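Local coordinates for thioesterase domain-containing protein (Pseudomonas aeruginosa, PDB 3F1T) that probably hydrolyses acyl-CoA thioesters as a hotdog-fold PaaI-type thioesterase, perhaps acting on 1,4-dihydroxy-2-naphthoyl-CoA, at the interface of chains A and B. Residues are numbered along the deposited sequence; one frame, centred on the assembly and turned at random. Chains: chain A/B, uncharacterized protein Q9I3C8_PSEAE.

The interface of chains A and B. Residues chain A 19, 22-23, 43, 55, 57-58, 61; chain B 19-20, 22-23, 61.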
loop_
_atom_site.group_PDB
_atom_site.type_symbol
_atom_site.label_atom_id
_atom_site.label_comp_id
_atom_site.label_asym_id
_atom_site.label_seq_id
_atom_site.Cartn_x
_atom_site.Cartn_y
_atom_site.Cartn_z
ATOM N N HIS A 19 -15.383 19.189 4.120
ATOM C CA HIS A 19 -15.921 17.831 4.257
ATOM C C HIS A 19 -15.774 17.309 5.700
ATOM O O HIS A 19 -16.707 16.718 6.255
ATOM C CB HIS A 19 -15.237 16.890 3.235
ATOM C CG HIS A 19 -15.608 15.439 3.395
ATOM N ND1 HIS A 19 -16.879 15.017 3.739
ATOM C CD2 HIS A 19 -14.896 14.311 3.126
ATOM C CE1 HIS A 19 -16.908 13.694 3.785
ATOM N NE2 HIS A 19 -15.715 13.241 3.433
ATOM N N VAL A 22 -18.606 18.815 8.015
ATOM C CA VAL A 22 -19.745 17.913 7.978
ATOM C C VAL A 22 -19.574 16.741 8.942
ATOM O O VAL A 22 -20.529 16.326 9.609
ATOM C CB VAL A 22 -19.941 17.367 6.554
ATOM C CG1 VAL A 22 -21.277 16.648 6.431
ATOM C CG2 VAL A 22 -19.824 18.507 5.544
ATOM N N LEU A 23 -18.359 16.198 9.002
ATOM C CA LEU A 23 -18.105 15.012 9.810
ATOM C C LEU A 23 -17.936 15.381 11.283
ATOM O O LEU A 23 -18.080 14.535 12.155
ATOM C CB LEU A 23 -16.881 14.249 9.298
ATOM C CG LEU A 23 -17.004 13.554 7.936
ATOM C CD1 LEU A 23 -15.643 13.074 7.461
ATOM C CD2 LEU A 23 -18.005 12.388 7.979
ATOM N N GLN A 43 -22.306 11.642 13.133
ATOM C CA GLN A 43 -22.108 12.519 11.987
ATOM C C GLN A 43 -21.737 11.735 10.731
ATOM O O GLN A 43 -21.611 12.309 9.649
ATOM C CB GLN A 43 -21.033 13.565 12.292
ATOM C CG GLN A 43 -21.457 14.616 13.316
ATOM C CD GLN A 43 -22.932 14.982 13.209
ATOM O OE1 GLN A 43 -23.398 15.445 12.164
ATOM N NE2 GLN A 43 -23.672 14.776 14.296
ATOM N N HIS A 55 -20.031 4.832 8.502
ATOM C CA HIS A 55 -19.474 4.605 7.185
ATOM C C HIS A 55 -17.967 4.453 7.255
ATOM O O HIS A 55 -17.264 5.362 7.722
ATOM C CB HIS A 55 -19.828 5.737 6.224
ATOM C CG HIS A 55 -19.613 5.378 4.788
ATOM N ND1 HIS A 55 -18.894 6.179 3.925
ATOM C CD2 HIS A 55 -19.842 4.218 4.124
ATOM C CE1 HIS A 55 -18.723 5.544 2.780
ATOM N NE2 HIS A 55 -19.303 4.358 2.868
ATOM N N GLY A 57 -16.061 4.961 4.989
ATOM C CA GLY A 57 -15.507 6.100 4.254
ATOM C C GLY A 57 -15.253 7.302 5.144
ATOM O O GLY A 57 -14.380 8.130 4.856
ATOM N N ALA A 58 -16.004 7.395 6.241
ATOM C CA ALA A 58 -15.772 8.451 7.231
ATOM C C ALA A 58 -14.494 8.151 8.022
ATOM O O ALA A 58 -13.629 9.013 8.198
ATOM C CB ALA A 58 -16.980 8.572 8.172
ATOM N N THR A 61 -11.604 9.085 5.867
ATOM C CA THR A 61 -11.407 10.526 5.959
ATOM C C THR A 61 -10.721 10.881 7.272
ATOM O O THR A 61 -9.887 11.785 7.323
ATOM C CB THR A 61 -12.762 11.257 5.875
ATOM O OG1 THR A 61 -13.428 10.883 4.668
ATOM C CG2 THR A 61 -12.581 12.774 5.890
ATOM N N HIS B 19 -22.435 11.753 4.054
ATOM C CA HIS B 19 -21.401 12.529 4.740
ATOM C C HIS B 19 -20.458 13.213 3.750
ATOM O O HIS B 19 -19.773 14.187 4.085
ATOM C CB HIS B 19 -20.624 11.648 5.727
ATOM C CG HIS B 19 -19.742 10.629 5.072
ATOM N ND1 HIS B 19 -18.488 10.936 4.582
ATOM C CD2 HIS B 19 -19.867 9.285 4.958
ATOM C CE1 HIS B 19 -17.919 9.841 4.108
ATOM N NE2 HIS B 19 -18.733 8.824 4.329
ATOM N N CYS B 20 -20.520 12.777 2.501
ATOM C CA CYS B 20 -19.666 13.334 1.469
ATOM C C CYS B 20 -20.481 13.995 0.361
ATOM O O CYS B 20 -19.927 14.409 -0.652
ATOM C CB CYS B 20 -18.767 12.243 0.891
ATOM S SG CYS B 20 -19.573 11.151 -0.300
ATOM N N VAL B 22 -21.580 16.668 0.328
ATOM C CA VAL B 22 -21.152 18.059 0.361
ATOM C C VAL B 22 -20.099 18.347 -0.703
ATOM O O VAL B 22 -19.977 19.478 -1.177
ATOM C CB VAL B 22 -20.613 18.398 1.757
ATOM C CG1 VAL B 22 -21.048 17.293 2.740
ATOM C CG2 VAL B 22 -19.099 18.531 1.746
ATOM N N LEU B 23 -19.496 17.272 -1.206
ATOM C CA LEU B 23 -18.461 17.311 -2.247
ATOM C C LEU B 23 -19.061 17.401 -3.654
ATOM O O LEU B 23 -18.350 17.666 -4.619
ATOM C CB LEU B 23 -17.590 16.054 -2.148
ATOM C CG LEU B 23 -16.157 16.081 -1.596
ATOM C CD1 LEU B 23 -15.895 17.194 -0.599
ATOM C CD2 LEU B 23 -15.769 14.731 -0.999
ATOM N N THR B 61 -11.571 10.622 -0.991
ATOM C CA THR B 61 -12.985 10.300 -0.952
ATOM C C THR B 61 -13.480 9.922 -2.341
ATOM O O THR B 61 -14.197 8.942 -2.500
ATOM C CB THR B 61 -13.813 11.491 -0.431
ATOM O OG1 THR B 61 -13.399 11.808 0.908
ATOM C CG2 THR B 61 -15.285 11.137 -0.428
#
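Helix 19-23 of chain A packs against 3-10 helix 18-23 of chain B, which also reaches A:His55 and the start of A helix 56-70. A:His55 opens the family's HGG motif, which A:Gly57 ends, so the contact probably lies near the active site. Hotdog-fold thioesterases commonly form dimers and tetramers, and the deposited assembly holds four copies, so this two-fold pairing may be biological. Yet A:His19 and B:His19 differ in side-chain torsion. In B:His19, which hides 115 Å² against chain A, CG sits in the crowded position between backbone N and carbonyl carbon (chi1 70°). This directs the ring tip into chain A, where imidazole NE2 hydrogen-bonds A:His55 ND1 at 2.7 Å. The bond is moderately bent, 153° at H, and the side chains cross at about a right angle; one ring must present N-H and the other a bare nitrogen, the direction being undecided. The methyl CB of A:Ala58 lies 4.2 Å above the centre of the B:His19 ring, while A:Leu23 CD2 meets B:His19 CB at 3.5 Å. A:His19 has CG anti to the backbone N. The carbonyl O of B:His19 lies in its ring plane beside the ND1-CE1 edge, 3.0 Å from ND1, so any bond from ND1 is strongly bent and at best weak. A:Leu23 CD1 and B:Leu23 CD2 lie toward the rim on opposite faces, which probably limits the ring's rotation. Tip to tip, A:Val22 CG2 meets B:Val22 CG1 at 3.3 Å, tighter than usual van der Waals contact, with B:Val22 nearly eclipsed (chi1 -15°). A:Thr61 OG1 donates to A:Gly57 O in the carbonyl plane; B:Thr61 OG1 faces the A:His19 ring tip, 3.7 Å from CD2.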